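Local coordinates for protein glutathione S-transferase (Sphingobium chungbukense, PDB 6M1T) that binds glutathione and, as a beta-class glutathione S-transferase, probably transfers it to electrophilic compounds in detoxification, at residues D79-P84 / G148-V153. Residues are numbered along the deposited sequence; the frame is centred on the assembly and turned at random.
Sequences DAALAP and GSEFSV
Val153 N donates a nearly straight hydrogen bond to Leu82 O (2.9 Å, 164° at the hydrogen), arriving in the plane of the carbonyl. The donor is the first residue of helix 153-162, so a loop carbonyl satisfies an amide that the helix itself cannot. Ser152 suits the N-cap before it, since its short OG reaches forward to accept from Ala154 N. A water bridges the loops, within hydrogen-bonding distance (2.8 Å) of both Ala80 O and Phe151 O.

The apolar contact centres on Leu82, which touches two neighbours with different parts of its side chain: the methyl CD2 lies 3.9 Å from Phe151 CD2, the two side chains running side by side, and, nearer the backbone, CB meets Val153 CG1 at 4.1 Å. The Phe151 ring also makes a cation-pi contact with Arg188. At the more exposed end, the extended Glu150 lays its carboxylate against the small Ala81, with OE1 3.3 Å from Ala81 CB.

The contact thus ties the loop leaving helix 66-75 of the thioredoxin-like domain to the start of helix 153-162 in the helical domain; Leu82 also packs on Ala74 of helix 66-75 and on helix 12-21, while Val153 rests on Leu70.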
loop_
_atom_site.group_PDB
_atom_site.type_symbol
_atom_site.label_atom_id
_atom_site.label_comp_id
_atom_site.label_asym_id
_atom_site.label_seq_id
_atom_site.Cartn_x
_atom_site.Cartn_y
_atom_site.Cartn_z
ATOM N N ASP A 79 5.237 4.882 23.941
ATOM C CA ASP A 79 4.208 4.881 25.025
ATOM C C ASP A 79 2.780 5.071 24.482
ATOM O O ASP A 79 1.799 4.654 25.170
ATOM C CB ASP A 79 4.533 5.984 26.031
ATOM C CG ASP A 79 5.604 5.546 27.006
ATOM O OD1 ASP A 79 5.788 4.328 27.158
ATOM O OD2 ASP A 79 6.246 6.427 27.580
ATOM N N ALA A 80 2.630 5.741 23.342
ATOM C CA ALA A 80 1.316 5.996 22.714
ATOM C C ALA A 80 0.707 4.685 22.217
ATOM O O ALA A 80 -0.523 4.672 22.061
ATOM C CB ALA A 80 1.460 6.986 21.586
ATOM N N ALA A 81 1.552 3.670 21.942
ATOM C CA ALA A 81 1.175 2.323 21.441
ATOM C C ALA A 81 0.254 2.455 20.218
ATOM O O ALA A 81 -0.812 1.813 20.173
ATOM C CB ALA A 81 0.531 1.511 22.548
ATOM N N LEU A 82 0.638 3.311 19.264
ATOM C CA LEU A 82 -0.189 3.562 18.057
ATOM C C LEU A 82 0.255 2.572 16.987
ATOM O O LEU A 82 -0.345 2.571 15.907
ATOM C CB LEU A 82 0.006 4.998 17.555
ATOM C CG LEU A 82 -0.663 6.091 18.370
ATOM C CD1 LEU A 82 -0.227 7.444 17.863
ATOM C CD2 LEU A 82 -2.171 5.980 18.362
ATOM N N ALA A 83 1.355 1.845 17.244
ATOM C CA ALA A 83 1.805 0.689 16.422
ATOM C C ALA A 83 2.397 -0.350 17.367
ATOM O O ALA A 83 3.025 0.021 18.364
ATOM C CB ALA A 83 2.816 1.105 15.409
ATOM N N PRO A 84 2.186 -1.649 17.100
ATOM C CA PRO A 84 2.839 -2.706 17.875
ATOM C C PRO A 84 4.363 -2.679 17.792
ATOM O O PRO A 84 4.929 -2.168 16.857
ATOM C CB PRO A 84 2.280 -3.991 17.221
ATOM C CG PRO A 84 0.917 -3.588 16.707
ATOM C CD PRO A 84 1.180 -2.191 16.169
ATOM N N GLY A 148 -5.272 -5.338 15.842
ATOM C CA GLY A 148 -4.796 -5.775 17.167
ATOM C C GLY A 148 -5.687 -5.276 18.295
ATOM O O GLY A 148 -6.920 -5.129 18.095
ATOM N N SER A 149 -5.072 -4.985 19.440
ATOM C CA SER A 149 -5.745 -4.855 20.756
ATOM C C SER A 149 -6.203 -3.411 21.028
ATOM O O SER A 149 -7.182 -3.245 21.779
ATOM C CB SER A 149 -4.830 -5.364 21.836
ATOM O OG SER A 149 -5.583 -5.912 22.899
ATOM N N GLU A 150 -5.547 -2.389 20.461
ATOM C CA GLU A 150 -5.784 -0.999 20.918
ATOM C C GLU A 150 -5.709 0.008 19.768
ATOM O O GLU A 150 -5.379 -0.378 18.627
ATOM C CB GLU A 150 -4.782 -0.635 22.008
ATOM C CG GLU A 150 -3.348 -0.969 21.663
ATOM C CD GLU A 150 -2.438 -0.508 22.786
ATOM O OE1 GLU A 150 -1.401 -1.135 22.989
ATOM O OE2 GLU A 150 -2.792 0.479 23.463
ATOM N N PHE A 151 -6.043 1.258 20.084
ATOM C CA PHE A 151 -6.145 2.365 19.111
ATOM C C PHE A 151 -4.809 2.516 18.390
ATOM O O PHE A 151 -3.719 2.577 19.040
ATOM C CB PHE A 151 -6.605 3.640 19.799
ATOM C CG PHE A 151 -6.867 4.748 18.822
ATOM C CD1 PHE A 151 -7.961 4.689 17.974
ATOM C CD2 PHE A 151 -6.055 5.864 18.785
ATOM C CE1 PHE A 151 -8.226 5.721 17.084
ATOM C CE2 PHE A 151 -6.307 6.883 17.869
ATOM C CZ PHE A 151 -7.387 6.811 17.023
ATOM N N SER A 152 -4.867 2.542 17.052
ATOM C CA SER A 152 -3.653 2.491 16.209
ATOM C C SER A 152 -3.741 3.455 15.016
ATOM O O SER A 152 -4.828 3.906 14.654
ATOM C CB SER A 152 -3.398 1.101 15.726
ATOM O OG SER A 152 -4.162 0.830 14.576
ATOM N N VAL A 153 -2.604 3.676 14.371
ATOM C CA VAL A 153 -2.582 4.484 13.116
ATOM C C VAL A 153 -3.506 3.853 12.066
ATOM O O VAL A 153 -3.998 4.586 11.202
ATOM C CB VAL A 153 -1.156 4.689 12.598
ATOM C CG1 VAL A 153 -0.444 5.685 13.492
ATOM C CG2 VAL A 153 -0.367 3.378 12.479
HETATM O O HOH W 1 -2.936 3.301 21.590
#